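YghZ aldo-keto reductase (Escherichia coli, PDB 3N6Q) probably reduces aldehydes or ketones with a nicotinamide cofactor, as expected of a TIM-barrel member of the aldo-keto reductase family. Local coordinates at residues 96-101 and 113-118; 28-33 and 58-63. One frame throughout, in Å; residues are numbered along the deposited sequence.

Contact 1. Residues 96-101 and 113-118; sequences TKAGYD and RKYLLA
The backbones of Ala98, at the C-terminal end of strand 93-98, and Leu116, in the first turn of helix 113-127, come within 5.8 Å at their CA atoms, and the side chains of Tyr115 and Leu116 bridge the interval. Tyr115 does most of the work. Its CG stands anti to the backbone N (chi1 169°), which sends the ring out from the helix to the point where the strand gives way to a turn. Ala98 CB sits over one face of this ring, 4.0 Å from Tyr115 CZ, while Gly99 CA meets the ring edge in plane, 3.5 Å from Tyr115 CE2. At the tip, Tyr115 OH takes a weak, bent hydrogen bond from Gly99 N (3.1 Å, 129° at the hydrogen) and gives another weak one to Tyr100 O. Its stronger polar partner is Asn64 ND2, from the loop after strand 59-61. Leu116 reaches in beside the tyrosine, its CD1 4.1 Å from Ala98 CB. Beyond the pair, Ala98 also touches Phe135 of the next strand, and Lys114 forms a salt bridge with Asp133 of the second subunit. A helix laid back against the strand it follows is the first half of a beta-alpha-beta unit, here strand 93-98, helix 113-127 and strand 132-137 of the TIM barrel.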
loop_
_atom_site.group_PDB
_atom_site.type_symbol
_atom_site.label_atom_id
_atom_site.label_comp_id
_atom_site.label_asym_id
_atom_site.label_seq_id
_atom_site.Cartn_x
_atom_site.Cartn_y
_atom_site.Cartn_z
ATOM N N THR B 96 13.076 11.411 -13.146
ATOM C CA THR B 96 13.096 10.778 -14.458
ATOM C C THR B 96 11.701 10.735 -15.070
ATOM O O THR B 96 10.780 11.337 -14.514
ATOM C CB THR B 96 13.737 9.353 -14.377
ATOM O OG1 THR B 96 14.012 8.911 -15.698
ATOM C CG2 THR B 96 12.744 8.379 -13.753
ATOM N N LYS B 97 11.596 10.204 -16.288
ATOM C CA LYS B 97 10.395 10.399 -17.099
ATOM C C LYS B 97 10.162 9.164 -17.938
ATOM O O LYS B 97 11.130 8.404 -18.207
ATOM C CB LYS B 97 10.667 11.536 -18.122
ATOM C CG LYS B 97 11.402 12.792 -17.469
ATOM C CD LYS B 97 11.119 13.991 -18.392
ATOM C CE LYS B 97 11.906 15.237 -17.861
ATOM N NZ LYS B 97 13.364 15.043 -18.051
ATOM N N ALA B 98 8.946 9.034 -18.475
ATOM C CA ALA B 98 8.703 7.998 -19.515
ATOM C C ALA B 98 7.655 8.614 -20.412
ATOM O O ALA B 98 6.692 9.224 -19.903
ATOM C CB ALA B 98 8.171 6.737 -18.883
ATOM N N GLY B 99 7.817 8.439 -21.718
ATOM C CA GLY B 99 6.783 8.816 -22.661
ATOM C C GLY B 99 7.247 8.721 -24.096
ATOM O O GLY B 99 6.421 8.456 -25.012
ATOM N N TYR B 100 8.521 9.019 -24.325
ATOM C CA TYR B 100 9.097 8.912 -25.681
ATOM C C TYR B 100 9.549 7.491 -25.982
ATOM O O TYR B 100 9.368 6.613 -25.158
ATOM C CB TYR B 100 10.269 9.869 -25.872
ATOM C CG TYR B 100 9.781 11.304 -26.074
ATOM C CD1 TYR B 100 9.434 11.773 -27.350
ATOM C CD2 TYR B 100 9.614 12.142 -24.977
ATOM C CE1 TYR B 100 8.898 13.117 -27.522
ATOM C CE2 TYR B 100 9.087 13.457 -25.142
ATOM C CZ TYR B 100 8.796 13.937 -26.417
ATOM O OH TYR B 100 8.329 15.241 -26.549
ATOM N N ASP B 101 10.092 7.254 -27.187
ATOM C CA ASP B 101 10.451 5.861 -27.558
ATOM C C ASP B 101 11.636 5.470 -26.689
ATOM O O ASP B 101 12.659 6.204 -26.609
ATOM C CB ASP B 101 10.893 5.782 -29.019
ATOM C CG ASP B 101 9.745 5.929 -30.003
ATOM O OD1 ASP B 101 8.548 6.080 -29.621
ATOM O OD2 ASP B 101 10.086 5.996 -31.197
ATOM N N ARG B 113 -0.237 2.481 -18.584
ATOM C CA ARG B 113 0.214 2.062 -17.263
ATOM C C ARG B 113 1.388 1.026 -17.394
ATOM O O ARG B 113 2.362 1.070 -16.618
ATOM C CB ARG B 113 -0.983 1.442 -16.544
ATOM C CG ARG B 113 -0.655 1.015 -15.109
ATOM C CD ARG B 113 -1.963 0.364 -14.559
ATOM N NE ARG B 113 -1.775 -0.070 -13.178
ATOM C CZ ARG B 113 -1.899 0.755 -12.160
ATOM N NH1 ARG B 113 -2.266 2.023 -12.422
ATOM N NH2 ARG B 113 -1.747 0.316 -10.904
ATOM N N LYS B 114 1.268 0.110 -18.361
ATOM C CA LYS B 114 2.329 -0.876 -18.669
ATOM C C LYS B 114 3.698 -0.195 -18.894
ATOM O O LYS B 114 4.704 -0.476 -18.203
ATOM C CB LYS B 114 1.924 -1.686 -19.930
ATOM C CG LYS B 114 3.067 -2.545 -20.515
ATOM C CD LYS B 114 3.533 -3.673 -19.549
ATOM C CE LYS B 114 4.622 -4.560 -20.335
ATOM N NZ LYS B 114 4.981 -5.837 -19.581
ATOM N N TYR B 115 3.724 0.785 -19.802
ATOM C CA TYR B 115 4.977 1.419 -20.120
ATOM C C TYR B 115 5.515 2.262 -18.995
ATOM O O TYR B 115 6.696 2.136 -18.630
ATOM C CB TYR B 115 4.848 2.236 -21.405
ATOM C CG TYR B 115 6.001 3.146 -21.723
ATOM C CD1 TYR B 115 7.319 2.686 -21.774
ATOM C CD2 TYR B 115 5.749 4.479 -22.099
ATOM C CE1 TYR B 115 8.372 3.584 -22.084
ATOM C CE2 TYR B 115 6.772 5.366 -22.409
ATOM C CZ TYR B 115 8.082 4.903 -22.408
ATOM O OH TYR B 115 9.127 5.760 -22.702
ATOM N N LEU B 116 4.642 3.067 -18.390
ATOM C CA LEU B 116 5.107 3.988 -17.354
ATOM C C LEU B 116 5.645 3.188 -16.157
ATOM O O LEU B 116 6.695 3.516 -15.618
ATOM C CB LEU B 116 3.995 4.939 -16.910
ATOM C CG LEU B 116 4.100 6.327 -17.524
ATOM C CD1 LEU B 116 4.153 6.238 -19.017
ATOM C CD2 LEU B 116 2.831 7.179 -17.057
ATOM N N LEU B 117 4.922 2.166 -15.719
ATOM C CA LEU B 117 5.342 1.519 -14.497
ATOM C C LEU B 117 6.529 0.576 -14.771
ATOM O O LEU B 117 7.450 0.492 -13.943
ATOM C CB LEU B 117 4.181 0.746 -13.825
ATOM C CG LEU B 117 3.079 1.703 -13.300
ATOM C CD1 LEU B 117 1.944 0.890 -12.584
ATOM C CD2 LEU B 117 3.657 2.821 -12.362
ATOM N N ALA B 118 6.527 -0.107 -15.912
ATOM C CA ALA B 118 7.712 -0.948 -16.257
ATOM C C ALA B 118 8.919 -0.030 -16.399
ATOM O O ALA B 118 10.046 -0.411 -16.004
ATOM C CB ALA B 118 7.496 -1.723 -17.610
#

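Contact 2. Residues 28-33 and 58-63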
loop_
_atom_site.group_PDB
_atom_site.type_symbol
_atom_site.label_atom_id
_atom_site.label_comp_id
_atom_site.label_asym_id
_atom_site.label_seq_id
_atom_site.Cartn_x
_atom_site.Cartn_y
_atom_site.Cartn_z
ATOM N N LEU B 28 18.754 27.417 -11.188
ATOM C CA LEU B 28 19.304 26.713 -12.348
ATOM C C LEU B 28 19.438 25.221 -11.952
ATOM O O LEU B 28 19.961 24.921 -10.869
ATOM C CB LEU B 28 20.704 27.258 -12.750
ATOM C CG LEU B 28 20.625 28.722 -13.279
ATOM C CD1 LEU B 28 20.692 29.712 -12.054
ATOM C CD2 LEU B 28 21.770 28.932 -14.182
ATOM N N SER B 29 18.882 24.348 -12.784
ATOM C CA SER B 29 19.008 22.870 -12.577
ATOM C C SER B 29 19.884 22.292 -13.639
ATOM O O SER B 29 20.006 22.864 -14.738
ATOM C CB SER B 29 17.634 22.228 -12.670
ATOM O OG SER B 29 16.863 22.753 -11.609
ATOM N N LEU B 30 20.440 21.092 -13.391
ATOM C CA LEU B 30 21.253 20.454 -14.411
ATOM C C LEU B 30 20.446 19.356 -15.152
ATOM O O LEU B 30 19.876 18.475 -14.515
ATOM C CB LEU B 30 22.490 19.821 -13.756
ATOM C CG LEU B 30 23.401 19.151 -14.825
ATOM C CD1 LEU B 30 24.186 20.150 -15.745
ATOM C CD2 LEU B 30 24.416 18.182 -14.144
ATOM N N GLY B 31 20.398 19.433 -16.473
ATOM C CA GLY B 31 19.702 18.385 -17.292
ATOM C C GLY B 31 20.742 17.460 -17.924
ATOM O O GLY B 31 21.830 17.892 -18.240
ATOM N N LEU B 32 20.399 16.185 -18.064
ATOM C CA LEU B 32 21.336 15.165 -18.555
ATOM C C LEU B 32 20.894 14.631 -19.879
ATOM O O LEU B 32 21.286 13.532 -20.311
ATOM C CB LEU B 32 21.492 14.042 -17.515
ATOM C CG LEU B 32 22.343 14.389 -16.274
ATOM C CD1 LEU B 32 21.574 15.259 -15.263
ATOM C CD2 LEU B 32 22.812 13.125 -15.554
ATOM N N TRP B 33 20.201 15.475 -20.634
ATOM C CA TRP B 33 19.766 15.100 -21.981
ATOM C C TRP B 33 20.923 14.688 -22.895
ATOM O O TRP B 33 20.906 13.579 -23.459
ATOM C CB TRP B 33 18.974 16.265 -22.578
ATOM C CG TRP B 33 18.453 16.000 -23.972
ATOM C CD1 TRP B 33 18.094 14.793 -24.539
ATOM C CD2 TRP B 33 18.189 17.000 -24.946
ATOM N NE1 TRP B 33 17.626 15.005 -25.802
ATOM C CE2 TRP B 33 17.660 16.355 -26.071
ATOM C CE3 TRP B 33 18.310 18.413 -24.953
ATOM C CZ2 TRP B 33 17.277 17.061 -27.217
ATOM C CZ3 TRP B 33 17.977 19.112 -26.116
ATOM C CH2 TRP B 33 17.438 18.437 -27.216
ATOM N N THR B 58 21.048 21.422 -6.925
ATOM C CA THR B 58 20.648 20.228 -6.184
ATOM C C THR B 58 19.669 19.390 -7.032
ATOM O O THR B 58 19.256 18.272 -6.589
ATOM C CB THR B 58 19.923 20.594 -4.924
ATOM O OG1 THR B 58 18.881 21.524 -5.279
ATOM C CG2 THR B 58 20.860 21.251 -3.880
ATOM N N HIS B 59 19.341 19.866 -8.241
ATOM C CA HIS B 59 18.302 19.166 -9.067
ATOM C C HIS B 59 18.942 18.729 -10.390
ATOM O O HIS B 59 19.588 19.523 -11.129
ATOM C CB HIS B 59 17.042 20.071 -9.350
ATOM C CG HIS B 59 16.017 19.420 -10.247
ATOM N ND1 HIS B 59 15.736 18.057 -10.178
ATOM C CD2 HIS B 59 15.222 19.923 -11.231
ATOM C CE1 HIS B 59 14.828 17.751 -11.111
ATOM N NE2 HIS B 59 14.466 18.871 -11.735
ATOM N N PHE B 60 18.907 17.395 -10.572
ATOM C CA PHE B 60 19.500 16.658 -11.677
ATOM C C PHE B 60 18.317 16.014 -12.392
ATOM O O PHE B 60 17.582 15.196 -11.824
ATOM C CB PHE B 60 20.461 15.604 -11.109
ATOM C CG PHE B 60 21.651 16.225 -10.442
ATOM C CD1 PHE B 60 22.681 16.662 -11.212
ATOM C CD2 PHE B 60 21.539 16.730 -9.166
ATOM C CE1 PHE B 60 23.730 17.396 -10.665
ATOM C CE2 PHE B 60 22.573 17.501 -8.610
ATOM C CZ PHE B 60 23.673 17.795 -9.367
ATOM N N ASP B 61 18.160 16.351 -13.663
ATOM C CA ASP B 61 16.951 15.955 -14.394
ATOM C C ASP B 61 17.336 14.935 -15.485
ATOM O O ASP B 61 18.146 15.210 -16.355
ATOM C CB ASP B 61 16.274 17.206 -15.008
ATOM C CG ASP B 61 15.044 16.867 -15.885
ATOM O OD1 ASP B 61 13.957 16.603 -15.298
ATOM O OD2 ASP B 61 15.158 16.873 -17.137
ATOM N N LEU B 62 16.721 13.755 -15.407
ATOM C CA LEU B 62 17.024 12.625 -16.304
ATOM C C LEU B 62 15.754 12.237 -17.051
ATOM O O LEU B 62 14.682 12.810 -16.790
ATOM C CB LEU B 62 17.526 11.437 -15.496
ATOM C CG LEU B 62 18.932 11.766 -14.957
ATOM C CD1 LEU B 62 18.945 12.232 -13.488
ATOM C CD2 LEU B 62 19.905 10.518 -15.142
ATOM N N ALA B 63 15.859 11.261 -17.958
ATOM C CA ALA B 63 14.662 10.630 -18.535
ATOM C C ALA B 63 15.172 9.238 -18.942
ATOM O O ALA B 63 16.377 9.009 -19.046
ATOM C CB ALA B 63 14.165 11.371 -19.746
#
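Ser29 meets His59 side by side where the two parallel strands come together: Ser29 OG lies at the edge of the imidazole, close to its plane, 3.3 Å from His59 CD2. The polar ends are bonded elsewhere, Ser29 OG to Ser297 OG and His59 ND1 to Ile93 O, each on a flanking strand. Leu30 bonds to the residues before and after its partner Phe60, as in parallel pairing: its N donates to His59 O (2.9 Å, 162° at the hydrogen), and its O accepts from Asp61 N. The same Leu30 O also receives a CA-H...O contact from Phe60, 3.4 Å from its CA. With CG anti to the backbone N (chi1 -179°), Leu30 lays CD2 at the edge of the Phe60 ring, 3.6 Å from CE1. Gly31 pairs with Asp61, and its CA packs 3.7 Å from Asp61 O. Leu32 N then donates to that oxygen at 3.0 Å, carrying the pairing just past the end of strand 28-31. The Leu32 side chain divides its contacts: CD1 lies against the Asp61 backbone, near its O, and at the Phe60 ring edge, and CD2 meets Leu62 CD2 at 3.9 Å. The short strand axes approach to 4.8 Å and are turned 36° from parallel, a twist in keeping with a barrel wall. Leu30 and Phe60 face outward onto Leu49 of helix 42-54, the helix of this right-handed beta-alpha-beta crossover, whereas the carboxylate of Asp61 turns to the other face and bonds Ser95 and Lys97 of strand 93-98. Strand 297-300 pairs with strand 24-31 on its other edge.

From the N terminus, contact 2 comes first: residues 28-33 lead through helix 42-54 and return at 58-63, closing a beta-alpha-beta loop. The chain then runs through helix 72-84 to strand 93-98, and contact 1 closes a shorter loop, without helix or strand, between 96-101 and 113-118. The two loops follow in series, neither nested nor crossed. Their centres lie about 18 Å apart, yet they touch because strands 59-61 and 93-98 are barrel neighbours. Lys97 NZ makes a salt bridge with Asp61 OD2 at 2.7 Å, a buried pair at the strands' C-terminal ends, consistent with the family's active-site Asp and Lys. Contact 2 joins adjacent barrel strands, and contact 1 attaches an outer helix to the next.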